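Local coordinates for lactate dehydrogenase (Eimeria maxima, PDB 6CT6) that catalyses the NAD-dependent interconversion of pyruvate and lactate, at the interface of chains A and B. Sequence-based numbering; all coordinates share one arbitrary frame. Chains: chain A/B, Lactate dehydrogenase.

The interface of chains A and B. Residues chain A 162, 165-166, 176; chain B 55, 58-59, 62.
B:Ser58 puts its hydroxyl OG 2.9 Å from the main-chain O of A:Ser162, as donor in a hydrogen bond in the carbonyl plane, made to one of the oxygen's lone pairs. OG stands anti to the backbone N of its own residue (chi1 179°), which carries it off helix 45-59 of chain B and onto helix 157-172 of chain A. The guanidinium of A:Arg165 lies over the same serine: OG sits 3.4 Å above its plane, toward the rim at NH1. From there NH1 donates to the main-chain O of B:Ser58 at 3.0 Å, a bent bond (137° at H) that reaches the oxygen from above the carbonyl plane; NH2 adds at most a weak bond to this oxygen. A bend at chi3 (44°) turns the guanidinium back across the contact, and its NH2 is tied within chain A to the carbonyl O of A:Pro176 at 2.8 Å, which helps fix its rotation. Around this polar core, CB of A:Arg166 meets CB of B:Ser58 at 3.8 Å. Methyl CG2 of B:Val59 packs tightly on CB of A:Ser162 at 3.5 Å, while CG of A:Pro176 lies 3.4 Å from the main-chain O of B:Asn62. Repeated by two-fold symmetry, this patch, centred on the two helices, sets the C-terminal domain of chain A against the NAD-binding domain of chain B, and probably helps hold the dimer from which lactate dehydrogenase tetramers are built.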
ATOM      1  N   SER A 162     -16.442   7.780  -5.078  1.00 26.67           N
ATOM      2  CA  SER A 162     -16.330   6.589  -4.239  1.00 29.29           C
ATOM      3  C   SER A 162     -16.663   6.900  -2.789  1.00 29.06           C
ATOM      4  O   SER A 162     -17.178   6.036  -2.070  1.00 25.50           O
ATOM      5  CB  SER A 162     -14.922   6.001  -4.338  1.00 29.10           C
ATOM      6  OG  SER A 162     -14.686   5.467  -5.631  1.00 34.73           O
ATOM      7  N   ARG A 165     -20.503   7.204  -2.618  1.00 25.66           N
ATOM      8  CA  ARG A 165     -21.081   5.868  -2.707  1.00 26.46           C
ATOM      9  C   ARG A 165     -20.923   5.102  -1.398  1.00 27.78           C
ATOM     10  O   ARG A 165     -21.850   4.410  -0.961  1.00 28.17           O
ATOM     11  CB  ARG A 165     -20.433   5.111  -3.862  1.00 22.98           C
ATOM     12  CG  ARG A 165     -20.742   5.704  -5.233  1.00 24.19           C
ATOM     13  CD  ARG A 165     -19.901   5.063  -6.323  1.00 29.83           C
ATOM     14  NE  ARG A 165     -19.837   3.612  -6.166  1.00 29.49           N
ATOM     15  CZ  ARG A 165     -18.721   2.894  -6.072  1.00 28.19           C
ATOM     16  NH1 ARG A 165     -17.527   3.462  -6.147  1.00 28.27           N
ATOM     17  NH2 ARG A 165     -18.807   1.581  -5.917  1.00 28.82           N
ATOM     18  N   ARG A 166     -19.758   5.218  -0.752  1.00 26.89           N
ATOM     19  CA  ARG A 166     -19.528   4.487   0.491  1.00 23.12           C
ATOM     20  C   ARG A 166     -20.517   4.904   1.571  1.00 29.44           C
ATOM     21  O   ARG A 166     -21.026   4.058   2.316  1.00 25.90           O
ATOM     22  CB  ARG A 166     -18.091   4.701   0.975  1.00 24.93           C
ATOM     23  CG  ARG A 166     -17.770   4.046   2.323  1.00 28.86           C
ATOM     24  CD  ARG A 166     -17.637   2.536   2.193  1.00 30.19           C
ATOM     25  NE  ARG A 166     -17.843   1.846   3.468  1.00 32.34           N
ATOM     26  CZ  ARG A 166     -17.177   0.763   3.866  1.00 32.13           C
ATOM     27  NH1 ARG A 166     -16.223   0.234   3.110  1.00 30.50           N
ATOM     28  NH2 ARG A 166     -17.455   0.213   5.039  1.00 35.77           N
ATOM     29  N   PRO A 176     -21.415  -1.366  -1.716  1.00 26.24           N
ATOM     30  CA  PRO A 176     -21.021  -0.253  -2.590  1.00 26.77           C
ATOM     31  C   PRO A 176     -21.018  -0.619  -4.068  1.00 28.87           C
ATOM     32  O   PRO A 176     -21.113   0.260  -4.931  1.00 25.88           O
ATOM     33  CB  PRO A 176     -19.611   0.090  -2.091  1.00 29.06           C
ATOM     34  CG  PRO A 176     -19.620  -0.319  -0.667  1.00 29.66           C
ATOM     35  CD  PRO A 176     -20.450  -1.566  -0.621  1.00 25.80           C
TER
ATOM     36  N   HIS B  55     -13.108   4.189   2.048  1.00 25.58           N
ATOM     37  CA  HIS B  55     -13.291   4.727   0.705  1.00 23.26           C
ATOM     38  C   HIS B  55     -12.686   3.801  -0.342  1.00 27.51           C
ATOM     39  O   HIS B  55     -13.294   3.558  -1.392  1.00 25.02           O
ATOM     40  CB  HIS B  55     -12.663   6.116   0.606  1.00 25.14           C
ATOM     41  CG  HIS B  55     -13.219   7.106   1.585  1.00 26.75           C
ATOM     42  ND1 HIS B  55     -12.563   8.272   1.916  1.00 26.46           N
ATOM     43  CD2 HIS B  55     -14.371   7.106   2.298  1.00 26.77           C
ATOM     44  CE1 HIS B  55     -13.284   8.945   2.795  1.00 30.87           C
ATOM     45  NE2 HIS B  55     -14.387   8.261   3.043  1.00 24.62           N
ATOM     46  N   SER B  58     -14.845   0.966  -1.402  1.00 25.15           N
ATOM     47  CA  SER B  58     -15.866   1.419  -2.342  1.00 24.91           C
ATOM     48  C   SER B  58     -15.288   1.604  -3.740  1.00 25.03           C
ATOM     49  O   SER B  58     -15.947   1.287  -4.740  1.00 24.52           O
ATOM     50  CB  SER B  58     -16.493   2.719  -1.832  1.00 27.61           C
ATOM     51  OG  SER B  58     -17.477   3.207  -2.723  1.00 30.59           O
ATOM     52  N   VAL B  59     -14.056   2.117  -3.835  1.00 24.08           N
ATOM     53  CA  VAL B  59     -13.399   2.237  -5.137  1.00 23.93           C
ATOM     54  C   VAL B  59     -13.400   0.894  -5.857  1.00 24.47           C
ATOM     55  O   VAL B  59     -13.620   0.826  -7.073  1.00 25.72           O
ATOM     56  CB  VAL B  59     -11.967   2.787  -4.977  1.00 26.12           C
ATOM     57  CG1 VAL B  59     -11.230   2.778  -6.321  1.00 25.76           C
ATOM     58  CG2 VAL B  59     -11.974   4.201  -4.385  1.00 26.27           C
ATOM     59  N   ASN B  62     -16.421  -3.248  -2.960  1.00 26.60           N
ATOM     60  CA  ASN B  62     -16.771  -4.149  -1.868  1.00 26.35           C
ATOM     61  C   ASN B  62     -17.008  -3.338  -0.599  1.00 27.44           C
ATOM     62  O   ASN B  62     -16.725  -2.138  -0.532  1.00 26.18           O
ATOM     63  CB  ASN B  62     -15.702  -5.240  -1.649  1.00 26.65           C
ATOM     64  CG  ASN B  62     -14.412  -4.710  -1.047  1.00 29.84           C
ATOM     65  OD1 ASN B  62     -14.418  -4.019  -0.030  1.00 26.70           O
ATOM     66  ND2 ASN B  62     -13.290  -5.063  -1.665  1.00 28.03           N
TER